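PDB 2GGS: dTDP-4-dehydrorhamnose reductase from Sulfolobus tokodaii, which probably catalyses the NADPH-dependent reduction of dTDP-4-dehydrorhamnose, and binds NADPH in a Rossmann-type fold. Local coordinates for residues 79-84 / 127-132; 108-113 / 133-138. All blocks are in the same frame, centred on the assembly; numbering follows the deposited sequence.

In the fold
Both contacts run through helix 129-141: contact 1 uses its first turn and contact 2 the turns that follow at once, and they lie about 8 Å apart, centre to centre. Along the chain the segments alternate, in the order 79-84, 108-113, 127-132, 133-138. Contact 1 sets the helix against helix 77-97, whereas contact 2 sets it against the loop leaving strand 101-107 of the seven-stranded parallel sheet. The N84 ND2 to S133 OG distance of 2.9 Å, a probable hydrogen bond, joins the two directly. Each also reaches NADPH: the shared helix is packed against both helix 77-97 and the loop after strand 101-107, and brings Y130 and K134 to the nicotinamide ribose.

Contact 1 of 2, residues 79-84 / 127-132; sequences KAYKIN and INYYGL. With NDP (NADPH dihydro-nicotinamide-adenine-dinucleotide phosphate), chain C.
Y129 reaches back to helix 77-97 with the edge of its ring, and A80 meets it there: A80 CB lies in the ring plane, 3.8 Å from Y129 CE2. The backbone N of Y81 approaches the same edge, also in plane. With CG anti to the backbone N (chi1 -161°), the Y129 ring extends across to the other helix, and its OH arrives at the edge of the Y81 ring, 3.5 Å from Y81 CD1. The two tyrosine side chains cross obliquely; Y129 meets the Y81 ring through this hydroxyl, near the ring plane, and not face to face.

N84 and Y130 form the second half of the interface. Their side chains cross at about a right angle, with amide and ring planes 80° apart, and N84 ND2 comes obliquely to within 3.9 Å of Y130 CD1. The amide is held at both ends, ND2 by S133 OG and OD1 by the backbone N of M67, which should fix its rotation. Beyond it the Y130 hydroxyl hydrogen-bonds to NADPH O2D at 2.8 Å. From helix 77-97, I83 reaches the adenine, its CD1 3.6 Å from NADPH C6A.

N128 is the N-cap of helix 129-141; its OD1 accepts from G131 N at 2.8 Å with an N-H...O angle of 160°.

Helices 77-97 and 129-141 thus meet beside the cofactor. Helix 70-75 covers the junction through C73, which touches A80 and Y130, while further along helix 129-141 L136 and F140 pack on Y81.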
ATOM      1  N   LYS A  79      18.173  -0.376  -4.983  1.00 17.43           N
ATOM      2  CA  LYS A  79      17.110   0.540  -5.388  1.00 18.80           C
ATOM      3  C   LYS A  79      15.915   0.451  -4.419  1.00 16.97           C
ATOM      4  O   LYS A  79      15.382   1.480  -4.016  1.00 18.19           O
ATOM      5  CB  LYS A  79      16.626   0.218  -6.798  1.00 19.74           C
ATOM      6  CG  LYS A  79      15.557   1.158  -7.298  1.00 24.08           C
ATOM      7  CD  LYS A  79      15.021   0.698  -8.646  1.00 31.50           C
ATOM      8  CE  LYS A  79      13.826   1.541  -9.105  1.00 33.55           C
ATOM      9  NZ  LYS A  79      13.380   1.104 -10.481  1.00 36.85           N
ATOM     10  N   ALA A  80      15.504  -0.773  -4.101  1.00 16.40           N
ATOM     11  CA  ALA A  80      14.354  -0.983  -3.143  1.00 14.85           C
ATOM     12  C   ALA A  80      14.657  -0.340  -1.812  1.00 14.87           C
ATOM     13  O   ALA A  80      13.826   0.400  -1.256  1.00 15.61           O
ATOM     14  CB  ALA A  80      14.074  -2.462  -2.974  1.00 13.99           C
ATOM     15  N   TYR A  81      15.860  -0.570  -1.289  1.00 14.57           N
ATOM     16  CA  TYR A  81      16.254   0.075  -0.037  1.00 14.88           C
ATOM     17  C   TYR A  81      16.144   1.606  -0.033  1.00 14.75           C
ATOM     18  O   TYR A  81      15.648   2.225   0.898  1.00 15.11           O
ATOM     19  CB  TYR A  81      17.674  -0.390   0.392  1.00 15.43           C
ATOM     20  CG  TYR A  81      18.053   0.168   1.752  1.00 17.46           C
ATOM     21  CD1 TYR A  81      17.647  -0.483   2.927  1.00 18.17           C
ATOM     22  CD2 TYR A  81      18.805   1.348   1.871  1.00 20.37           C
ATOM     23  CE1 TYR A  81      17.988   0.019   4.189  1.00 17.97           C
ATOM     24  CE2 TYR A  81      19.151   1.852   3.131  1.00 18.65           C
ATOM     25  CZ  TYR A  81      18.719   1.175   4.273  1.00 17.67           C
ATOM     26  OH  TYR A  81      19.047   1.658   5.490  1.00 18.94           O
ATOM     27  N   LYS A  82      16.639   2.248  -1.071  1.00 14.73           N
ATOM     28  CA  LYS A  82      16.671   3.672  -1.086  1.00 15.04           C
ATOM     29  C   LYS A  82      15.311   4.311  -1.048  1.00 14.73           C
ATOM     30  O   LYS A  82      15.157   5.343  -0.401  1.00 15.42           O
ATOM     31  CB  LYS A  82      17.359   4.155  -2.354  1.00 17.21           C
ATOM     32  CG  LYS A  82      18.857   4.032  -2.235  1.00 23.39           C
ATOM     33  CD  LYS A  82      19.522   5.222  -2.927  1.00 32.95           C
ATOM     34  CE  LYS A  82      19.963   4.878  -4.346  1.00 35.00           C
ATOM     35  NZ  LYS A  82      21.274   4.142  -4.338  1.00 39.05           N
ATOM     36  N   ILE A  83      14.349   3.720  -1.749  1.00 13.82           N
ATOM     37  CA  ILE A  83      13.011   4.337  -1.805  1.00 14.95           C
ATOM     38  C   ILE A  83      12.130   3.780  -0.679  1.00 14.32           C
ATOM     39  O   ILE A  83      11.423   4.557  -0.050  1.00 14.20           O
ATOM     40  CB  ILE A  83      12.330   4.214  -3.203  1.00 13.71           C
ATOM     41  CG1 ILE A  83      10.986   4.969  -3.292  1.00 14.63           C
ATOM     42  CG2 ILE A  83      12.143   2.731  -3.617  1.00 14.07           C
ATOM     43  CD1 ILE A  83      10.983   6.411  -2.826  1.00 15.65           C
ATOM     44  N   ASN A  84      12.196   2.463  -0.451  1.00 15.26           N
ATOM     45  CA  ASN A  84      11.268   1.846   0.518  1.00 14.08           C
ATOM     46  C   ASN A  84      11.683   2.044   1.950  1.00 14.94           C
ATOM     47  O   ASN A  84      10.829   2.001   2.871  1.00 16.14           O
ATOM     48  CB  ASN A  84      11.153   0.356   0.237  1.00 12.78           C
ATOM     49  CG  ASN A  84      10.349   0.057  -0.995  1.00 12.22           C
ATOM     50  OD1 ASN A  84       9.711   0.935  -1.595  1.00 15.49           O
ATOM     51  ND2 ASN A  84      10.333  -1.224  -1.351  1.00 14.02           N
ATOM     52  N   ILE A 127       9.923 -12.494   4.333  1.00 18.12           N
ATOM     53  CA  ILE A 127      10.606 -13.517   3.534  1.00 19.16           C
ATOM     54  C   ILE A 127      10.933 -13.095   2.093  1.00 19.36           C
ATOM     55  O   ILE A 127      11.359 -13.915   1.264  1.00 21.06           O
ATOM     56  CB  ILE A 127       9.862 -14.878   3.587  1.00 19.46           C
ATOM     57  CG1 ILE A 127       8.533 -14.817   2.811  1.00 18.19           C
ATOM     58  CG2 ILE A 127       9.679 -15.293   5.049  1.00 21.02           C
ATOM     59  CD1 ILE A 127       7.781 -16.215   2.688  1.00 21.18           C
ATOM     60  N   ASN A 128      10.720 -11.818   1.771  1.00 17.71           N
ATOM     61  CA  ASN A 128      11.173 -11.283   0.501  1.00 17.07           C
ATOM     62  C   ASN A 128      11.733  -9.887   0.720  1.00 15.57           C
ATOM     63  O   ASN A 128      11.431  -9.270   1.765  1.00 15.15           O
ATOM     64  CB  ASN A 128      10.057 -11.307  -0.567  1.00 16.22           C
ATOM     65  CG  ASN A 128       8.781 -10.610  -0.110  1.00 20.19           C
ATOM     66  OD1 ASN A 128       8.783  -9.433   0.253  1.00 18.38           O
ATOM     67  ND2 ASN A 128       7.677 -11.348  -0.132  1.00 20.81           N
ATOM     68  N   TYR A 129      12.536  -9.395  -0.232  1.00 15.28           N
ATOM     69  CA  TYR A 129      13.188  -8.095  -0.045  1.00 15.32           C
ATOM     70  C   TYR A 129      12.210  -6.896  -0.114  1.00 15.22           C
ATOM     71  O   TYR A 129      12.456  -5.863   0.509  1.00 15.25           O
ATOM     72  CB  TYR A 129      14.432  -7.906  -0.943  1.00 15.75           C
ATOM     73  CG  TYR A 129      15.247  -6.790  -0.341  1.00 15.09           C
ATOM     74  CD1 TYR A 129      15.946  -6.999   0.855  1.00 14.13           C
ATOM     75  CD2 TYR A 129      15.213  -5.498  -0.884  1.00 15.96           C
ATOM     76  CE1 TYR A 129      16.640  -5.943   1.484  1.00 13.37           C
ATOM     77  CE2 TYR A 129      15.902  -4.430  -0.241  1.00 15.72           C
ATOM     78  CZ  TYR A 129      16.615  -4.683   0.925  1.00 16.38           C
ATOM     79  OH  TYR A 129      17.256  -3.644   1.586  1.00 16.26           O
ATOM     80  N   TYR A 130      11.115  -7.014  -0.854  1.00 13.74           N
ATOM     81  CA  TYR A 130      10.113  -5.972  -0.811  1.00 13.53           C
ATOM     82  C   TYR A 130       9.673  -5.805   0.653  1.00 14.31           C
ATOM     83  O   TYR A 130       9.696  -4.693   1.199  1.00 14.20           O
ATOM     84  CB  TYR A 130       8.905  -6.331  -1.698  1.00 14.08           C
ATOM     85  CG  TYR A 130       7.713  -5.445  -1.452  1.00 14.91           C
ATOM     86  CD1 TYR A 130       7.716  -4.102  -1.810  1.00 14.00           C
ATOM     87  CD2 TYR A 130       6.568  -5.958  -0.823  1.00 15.01           C
ATOM     88  CE1 TYR A 130       6.602  -3.287  -1.584  1.00 15.28           C
ATOM     89  CE2 TYR A 130       5.447  -5.138  -0.560  1.00 15.82           C
ATOM     90  CZ  TYR A 130       5.470  -3.816  -0.942  1.00 17.39           C
ATOM     91  OH  TYR A 130       4.377  -3.007  -0.734  1.00 18.21           O
ATOM     92  N   GLY A 131       9.297  -6.921   1.278  1.00 13.84           N
ATOM     93  CA  GLY A 131       8.901  -6.916   2.701  1.00 13.75           C
ATOM     94  C   GLY A 131       9.962  -6.366   3.660  1.00 14.06           C
ATOM     95  O   GLY A 131       9.672  -5.557   4.555  1.00 12.83           O
ATOM     96  N   LEU A 132      11.208  -6.782   3.462  1.00 14.13           N
ATOM     97  CA  LEU A 132      12.312  -6.307   4.315  1.00 13.95           C
ATOM     98  C   LEU A 132      12.567  -4.818   4.113  1.00 14.08           C
ATOM     99  O   LEU A 132      12.685  -4.072   5.089  1.00 13.14           O
ATOM    100  CB  LEU A 132      13.597  -7.124   4.056  1.00 14.83           C
ATOM    101  CG  LEU A 132      14.736  -6.660   4.999  1.00 15.29           C
ATOM    102  CD1 LEU A 132      14.344  -6.630   6.491  1.00 15.53           C
ATOM    103  CD2 LEU A 132      15.979  -7.534   4.787  1.00 17.86           C
TER
HETATM  104  PA  NDP C 900       1.918   2.084  -6.747  1.00 16.18           P
HETATM  105  O1A NDP C 900       2.913   1.156  -7.308  1.00 18.45           O
HETATM  106  O2A NDP C 900       0.678   2.197  -7.551  1.00 14.52           O
HETATM  107  O5B NDP C 900       2.510   3.535  -6.551  1.00 16.20           O
HETATM  108  C5B NDP C 900       3.865   3.719  -6.179  1.00 14.63           C
HETATM  109  C4B NDP C 900       4.043   5.209  -6.045  1.00 16.80           C
HETATM  110  O4B NDP C 900       5.357   5.435  -5.527  1.00 15.43           O
HETATM  111  C3B NDP C 900       3.876   5.959  -7.358  1.00 15.07           C
HETATM  112  O3B NDP C 900       3.166   7.141  -7.107  1.00 17.01           O
HETATM  113  C2B NDP C 900       5.334   6.279  -7.713  1.00 16.25           C
HETATM  114  O2B NDP C 900       5.360   7.460  -8.455  1.00 15.10           O
HETATM  115  C1B NDP C 900       5.907   6.479  -6.317  1.00 16.41           C
HETATM  116  N9A NDP C 900       7.368   6.364  -6.321  1.00 15.99           N
HETATM  117  C8A NDP C 900       8.106   5.235  -6.516  1.00 15.65           C
HETATM  118  N7A NDP C 900       9.426   5.574  -6.467  1.00 16.59           N
HETATM  119  C5A NDP C 900       9.502   6.898  -6.249  1.00 15.10           C
HETATM  120  C6A NDP C 900      10.586   7.776  -6.126  1.00 17.77           C
HETATM  121  N6A NDP C 900      11.857   7.332  -6.334  1.00 16.86           N
HETATM  122  N1A NDP C 900      10.292   9.098  -5.930  1.00 15.73           N
HETATM  123  C2A NDP C 900       8.999   9.597  -5.829  1.00 17.19           C
HETATM  124  N3A NDP C 900       7.943   8.728  -5.968  1.00 14.13           N
HETATM  125  C4A NDP C 900       8.208   7.418  -6.178  1.00 15.89           C
HETATM  126  O3  NDP C 900       1.722   1.543  -5.231  1.00 14.66           O
HETATM  127  PN  NDP C 900       0.334   1.467  -4.395  1.00 14.39           P
HETATM  128  O1N NDP C 900      -0.486   2.653  -4.503  1.00 13.68           O
HETATM  129  O2N NDP C 900      -0.189   0.132  -4.768  1.00 13.49           O
HETATM  130  O5D NDP C 900       0.938   1.312  -2.922  1.00 14.43           O
HETATM  131  C5D NDP C 900       0.836   2.381  -1.986  1.00 14.92           C
HETATM  132  C4D NDP C 900       1.540   2.047  -0.677  1.00 15.81           C
HETATM  133  O4D NDP C 900       0.932   0.899  -0.131  1.00 16.04           O
HETATM  134  C3D NDP C 900       3.024   1.721  -0.818  1.00 16.27           C
HETATM  135  O3D NDP C 900       3.594   2.181   0.378  1.00 16.77           O
HETATM  136  C2D NDP C 900       3.064   0.213  -0.865  1.00 15.08           C
HETATM  137  O2D NDP C 900       4.330  -0.264  -0.442  1.00 16.63           O
HETATM  138  C1D NDP C 900       1.921  -0.100   0.131  1.00 16.94           C
HETATM  139  N1N NDP C 900       1.377  -1.442  -0.106  1.00 21.41           N
HETATM  140  C2N NDP C 900       1.046  -1.779  -1.391  1.00 30.72           C
HETATM  141  C3N NDP C 900       0.352  -2.945  -1.681  1.00 33.95           C
HETATM  142  C7N NDP C 900       0.016  -3.253  -3.104  1.00 33.79           C
HETATM  143  O7N NDP C 900      -0.473  -4.535  -3.424  1.00 38.93           O
HETATM  144  N7N NDP C 900       0.195  -2.326  -4.043  1.00 39.81           N
HETATM  145  C4N NDP C 900      -0.050  -3.900  -0.572  1.00 33.29           C
HETATM  146  C5N NDP C 900       0.388  -3.465   0.806  1.00 25.34           C
HETATM  147  C6N NDP C 900       1.067  -2.252   0.968  1.00 27.87           C
HETATM  148  P2B NDP C 900       5.580   7.462 -10.100  1.00 16.67           P
HETATM  149  O1X NDP C 900       5.093   8.806 -10.466  1.00 15.90           O
HETATM  150  O2X NDP C 900       4.794   6.344 -10.696  1.00 16.79           O
HETATM  151  O3X NDP C 900       7.079   7.249 -10.433  1.00 20.95           O

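Contact 2 of 2, residues 108-113 / 133-138; sequences DYVFDG and SKLLGE. With NDP (NADPH dihydro-nicotinamide-adenine-dinucleotide phosphate), chain C.
V110 pushes one methyl, CG1, against the helix and accounts for most of the buried area. The contact is close here: this methyl lies 3.8 Å from the backbone N of L135 and 3.9 Å from L135 CB. E138 comes from the opposite direction, bringing OE1 to 3.8 Å from V110 CG1. The polar needs of OE1 are met elsewhere, by S106 OG and by a salt bridge to R150 NE. The other methyl, V110 CG2, sits 3.7 Å above the ring plane of F111, offset toward the rim, so the second methyl packs within the loop, on the ring of the next residue.

Packing thins toward K134, whose carbonyl C is 4.4 Å from V110 CG1, and toward the rest of L135, which meets V110 through its backbone N and CB and whose side chain as a whole is partly exposed. K134 instead bends at chi2 and chi3 (-72° and -62°), curling its chain to the ribose, where NZ donates to NADPH O3D at 2.9 Å and weakly to O2D; I105 O takes a further bond. With a leucine in its place, the ribose hydroxyl O3D and the I105 carbonyl would probably lose their shared donor.

K134 follows Y130 by four residues, the spacing of the Tyr-x-x-x-Lys motif of short-chain dehydrogenases/reductases, here of the extended, RmlD-like kind, and its grip on the nicotinamide ribose is consistent with that family's cofactor site.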
ATOM      1  N   ASP A 108       1.555  -5.926   4.514  1.00 13.17           N
ATOM      2  CA  ASP A 108       1.420  -7.257   5.066  1.00 14.28           C
ATOM      3  C   ASP A 108       2.610  -8.178   4.760  1.00 14.37           C
ATOM      4  O   ASP A 108       2.830  -9.158   5.464  1.00 15.89           O
ATOM      5  CB  ASP A 108       0.080  -7.878   4.588  1.00 13.71           C
ATOM      6  CG  ASP A 108      -0.013  -8.052   3.079  1.00 16.37           C
ATOM      7  OD1 ASP A 108       0.593  -7.261   2.306  1.00 15.80           O
ATOM      8  OD2 ASP A 108      -0.734  -8.985   2.648  1.00 17.83           O
ATOM      9  N   TYR A 109       3.410  -7.845   3.716  1.00 14.48           N
ATOM     10  CA  TYR A 109       4.609  -8.637   3.404  1.00 14.66           C
ATOM     11  C   TYR A 109       5.767  -8.420   4.399  1.00 14.91           C
ATOM     12  O   TYR A 109       6.812  -9.024   4.260  1.00 15.34           O
ATOM     13  CB  TYR A 109       5.093  -8.402   1.946  1.00 15.70           C
ATOM     14  CG  TYR A 109       4.255  -9.099   0.901  1.00 17.50           C
ATOM     15  CD1 TYR A 109       2.944  -9.568   1.207  1.00 16.35           C
ATOM     16  CD2 TYR A 109       4.753  -9.330  -0.385  1.00 18.57           C
ATOM     17  CE1 TYR A 109       2.168 -10.224   0.243  1.00 18.64           C
ATOM     18  CE2 TYR A 109       3.966  -9.981  -1.365  1.00 19.52           C
ATOM     19  CZ  TYR A 109       2.681 -10.419  -1.034  1.00 18.99           C
ATOM     20  OH  TYR A 109       1.876 -11.056  -1.971  1.00 18.97           O
ATOM     21  N   VAL A 110       5.590  -7.558   5.402  1.00 14.55           N
ATOM     22  CA  VAL A 110       6.569  -7.590   6.507  1.00 15.79           C
ATOM     23  C   VAL A 110       6.458  -8.857   7.357  1.00 15.59           C
ATOM     24  O   VAL A 110       7.359  -9.111   8.140  1.00 15.53           O
ATOM     25  CB  VAL A 110       6.528  -6.354   7.457  1.00 15.27           C
ATOM     26  CG1 VAL A 110       6.675  -5.010   6.672  1.00 15.56           C
ATOM     27  CG2 VAL A 110       5.268  -6.375   8.359  1.00 14.85           C
ATOM     28  N   PHE A 111       5.361  -9.622   7.226  1.00 16.10           N
ATOM     29  CA  PHE A 111       5.183 -10.880   8.017  1.00 16.90           C
ATOM     30  C   PHE A 111       5.583 -12.127   7.233  1.00 17.62           C
ATOM     31  O   PHE A 111       5.552 -12.116   5.994  1.00 18.51           O
ATOM     32  CB  PHE A 111       3.730 -10.987   8.499  1.00 16.54           C
ATOM     33  CG  PHE A 111       3.317  -9.850   9.396  1.00 17.81           C
ATOM     34  CD1 PHE A 111       3.777  -9.790  10.716  1.00 17.12           C
ATOM     35  CD2 PHE A 111       2.478  -8.830   8.920  1.00 17.24           C
ATOM     36  CE1 PHE A 111       3.421  -8.712  11.553  1.00 18.79           C
ATOM     37  CE2 PHE A 111       2.072  -7.774   9.751  1.00 18.47           C
ATOM     38  CZ  PHE A 111       2.553  -7.703  11.068  1.00 17.87           C
ATOM     39  N   ASP A 112       5.932 -13.204   7.956  1.00 18.19           N
ATOM     40  CA  ASP A 112       6.482 -14.376   7.269  1.00 19.77           C
ATOM     41  C   ASP A 112       5.394 -15.247   6.640  1.00 20.78           C
ATOM     42  O   ASP A 112       5.676 -16.077   5.785  1.00 21.87           O
ATOM     43  CB  ASP A 112       7.478 -15.185   8.130  1.00 20.69           C
ATOM     44  CG  ASP A 112       6.872 -15.758   9.376  1.00 22.37           C
ATOM     45  OD1 ASP A 112       5.653 -15.970   9.405  1.00 21.87           O
ATOM     46  OD2 ASP A 112       7.659 -16.079  10.315  1.00 24.68           O
ATOM     47  N   GLY A 113       4.153 -14.994   7.032  1.00 21.38           N
ATOM     48  CA  GLY A 113       3.000 -15.680   6.455  1.00 22.73           C
ATOM     49  C   GLY A 113       2.708 -17.082   6.954  1.00 23.42           C
ATOM     50  O   GLY A 113       1.868 -17.770   6.378  1.00 23.42           O
ATOM     51  N   SER A 133      12.697  -4.377   2.856  1.00 13.00           N
ATOM     52  CA  SER A 133      12.874  -2.934   2.617  1.00 13.64           C
ATOM     53  C   SER A 133      11.742  -2.117   3.249  1.00 14.11           C
ATOM     54  O   SER A 133      12.000  -1.085   3.873  1.00 13.07           O
ATOM     55  CB  SER A 133      13.054  -2.587   1.120  1.00 14.34           C
ATOM     56  OG  SER A 133      11.923  -2.960   0.362  1.00 13.32           O
ATOM     57  N   LYS A 134      10.492  -2.594   3.111  1.00 12.97           N
ATOM     58  CA  LYS A 134       9.377  -1.933   3.742  1.00 12.63           C
ATOM     59  C   LYS A 134       9.480  -1.969   5.258  1.00 12.37           C
ATOM     60  O   LYS A 134       9.239  -0.944   5.917  1.00 12.12           O
ATOM     61  CB  LYS A 134       8.050  -2.512   3.228  1.00 12.11           C
ATOM     62  CG  LYS A 134       7.768  -2.140   1.732  1.00 10.25           C
ATOM     63  CD  LYS A 134       7.398  -0.676   1.490  1.00 10.57           C
ATOM     64  CE  LYS A 134       6.092  -0.243   2.197  1.00 13.27           C
ATOM     65  NZ  LYS A 134       5.767   1.191   1.975  1.00 15.47           N
ATOM     66  N   LEU A 135       9.886  -3.091   5.810  1.00 13.28           N
ATOM     67  CA  LEU A 135      10.046  -3.187   7.278  1.00 13.86           C
ATOM     68  C   LEU A 135      11.102  -2.201   7.766  1.00 13.79           C
ATOM     69  O   LEU A 135      10.911  -1.569   8.774  1.00 13.75           O
ATOM     70  CB  LEU A 135      10.427  -4.588   7.716  1.00 14.79           C
ATOM     71  CG  LEU A 135      10.745  -4.712   9.208  1.00 13.73           C
ATOM     72  CD1 LEU A 135       9.541  -4.286  10.054  1.00 15.86           C
ATOM     73  CD2 LEU A 135      11.153  -6.169   9.472  1.00 13.93           C
ATOM     74  N   LEU A 136      12.202  -2.056   7.034  1.00 12.29           N
ATOM     75  CA  LEU A 136      13.206  -1.043   7.388  1.00 14.12           C
ATOM     76  C   LEU A 136      12.633   0.374   7.321  1.00 13.17           C
ATOM     77  O   LEU A 136      12.848   1.160   8.243  1.00 13.72           O
ATOM     78  CB  LEU A 136      14.486  -1.223   6.548  1.00 12.60           C
ATOM     79  CG  LEU A 136      15.133  -2.609   6.742  1.00 16.08           C
ATOM     80  CD1 LEU A 136      16.368  -2.746   5.855  1.00 19.52           C
ATOM     81  CD2 LEU A 136      15.461  -3.005   8.202  1.00 17.85           C
ATOM     82  N   GLY A 137      11.821   0.687   6.318  1.00 13.89           N
ATOM     83  CA  GLY A 137      11.094   1.947   6.299  1.00 14.18           C
ATOM     84  C   GLY A 137      10.186   2.129   7.512  1.00 14.63           C
ATOM     85  O   GLY A 137      10.141   3.211   8.084  1.00 14.52           O
ATOM     86  N   GLU A 138       9.481   1.065   7.912  1.00 15.69           N
ATOM     87  CA  GLU A 138       8.671   1.141   9.143  1.00 17.13           C
ATOM     88  C   GLU A 138       9.513   1.543  10.328  1.00 16.23           C
ATOM     89  O   GLU A 138       9.065   2.275  11.235  1.00 17.20           O
ATOM     90  CB  GLU A 138       8.067  -0.220   9.535  1.00 18.04           C
ATOM     91  CG  GLU A 138       6.951  -0.673   8.747  1.00 19.67           C
ATOM     92  CD  GLU A 138       6.150  -1.727   9.483  1.00 18.17           C
ATOM     93  OE1 GLU A 138       5.196  -2.219   8.866  1.00 19.01           O
ATOM     94  OE2 GLU A 138       6.498  -2.058  10.655  1.00 20.34           O
TER
HETATM   95  PA  NDP C 900       1.918   2.084  -6.747  1.00 16.18           P
HETATM   96  O1A NDP C 900       2.913   1.156  -7.308  1.00 18.45           O
HETATM   97  O2A NDP C 900       0.678   2.197  -7.551  1.00 14.52           O
HETATM   98  O5B NDP C 900       2.510   3.535  -6.551  1.00 16.20           O
HETATM   99  C5B NDP C 900       3.865   3.719  -6.179  1.00 14.63           C
HETATM  100  C4B NDP C 900       4.043   5.209  -6.045  1.00 16.80           C
HETATM  101  O4B NDP C 900       5.357   5.435  -5.527  1.00 15.43           O
HETATM  102  C3B NDP C 900       3.876   5.959  -7.358  1.00 15.07           C
HETATM  103  O3B NDP C 900       3.166   7.141  -7.107  1.00 17.01           O
HETATM  104  C2B NDP C 900       5.334   6.279  -7.713  1.00 16.25           C
HETATM  105  O2B NDP C 900       5.360   7.460  -8.455  1.00 15.10           O
HETATM  106  C1B NDP C 900       5.907   6.479  -6.317  1.00 16.41           C
HETATM  107  N9A NDP C 900       7.368   6.364  -6.321  1.00 15.99           N
HETATM  108  C8A NDP C 900       8.106   5.235  -6.516  1.00 15.65           C
HETATM  109  N7A NDP C 900       9.426   5.574  -6.467  1.00 16.59           N
HETATM  110  C5A NDP C 900       9.502   6.898  -6.249  1.00 15.10           C
HETATM  111  C6A NDP C 900      10.586   7.776  -6.126  1.00 17.77           C
HETATM  112  N6A NDP C 900      11.857   7.332  -6.334  1.00 16.86           N
HETATM  113  N1A NDP C 900      10.292   9.098  -5.930  1.00 15.73           N
HETATM  114  C2A NDP C 900       8.999   9.597  -5.829  1.00 17.19           C
HETATM  115  N3A NDP C 900       7.943   8.728  -5.968  1.00 14.13           N
HETATM  116  C4A NDP C 900       8.208   7.418  -6.178  1.00 15.89           C
HETATM  117  O3  NDP C 900       1.722   1.543  -5.231  1.00 14.66           O
HETATM  118  PN  NDP C 900       0.334   1.467  -4.395  1.00 14.39           P
HETATM  119  O1N NDP C 900      -0.486   2.653  -4.503  1.00 13.68           O
HETATM  120  O2N NDP C 900      -0.189   0.132  -4.768  1.00 13.49           O
HETATM  121  O5D NDP C 900       0.938   1.312  -2.922  1.00 14.43           O
HETATM  122  C5D NDP C 900       0.836   2.381  -1.986  1.00 14.92           C
HETATM  123  C4D NDP C 900       1.540   2.047  -0.677  1.00 15.81           C
HETATM  124  O4D NDP C 900       0.932   0.899  -0.131  1.00 16.04           O
HETATM  125  C3D NDP C 900       3.024   1.721  -0.818  1.00 16.27           C
HETATM  126  O3D NDP C 900       3.594   2.181   0.378  1.00 16.77           O
HETATM  127  C2D NDP C 900       3.064   0.213  -0.865  1.00 15.08           C
HETATM  128  O2D NDP C 900       4.330  -0.264  -0.442  1.00 16.63           O
HETATM  129  C1D NDP C 900       1.921  -0.100   0.131  1.00 16.94           C
HETATM  130  N1N NDP C 900       1.377  -1.442  -0.106  1.00 21.41           N
HETATM  131  C2N NDP C 900       1.046  -1.779  -1.391  1.00 30.72           C
HETATM  132  C3N NDP C 900       0.352  -2.945  -1.681  1.00 33.95           C
HETATM  133  C7N NDP C 900       0.016  -3.253  -3.104  1.00 33.79           C
HETATM  134  O7N NDP C 900      -0.473  -4.535  -3.424  1.00 38.93           O
HETATM  135  N7N NDP C 900       0.195  -2.326  -4.043  1.00 39.81           N
HETATM  136  C4N NDP C 900      -0.050  -3.900  -0.572  1.00 33.29           C
HETATM  137  C5N NDP C 900       0.388  -3.465   0.806  1.00 25.34           C
HETATM  138  C6N NDP C 900       1.067  -2.252   0.968  1.00 27.87           C
HETATM  139  P2B NDP C 900       5.580   7.462 -10.100  1.00 16.67           P
HETATM  140  O1X NDP C 900       5.093   8.806 -10.466  1.00 15.90           O
HETATM  141  O2X NDP C 900       4.794   6.344 -10.696  1.00 16.79           O
HETATM  142  O3X NDP C 900       7.079   7.249 -10.433  1.00 20.95           O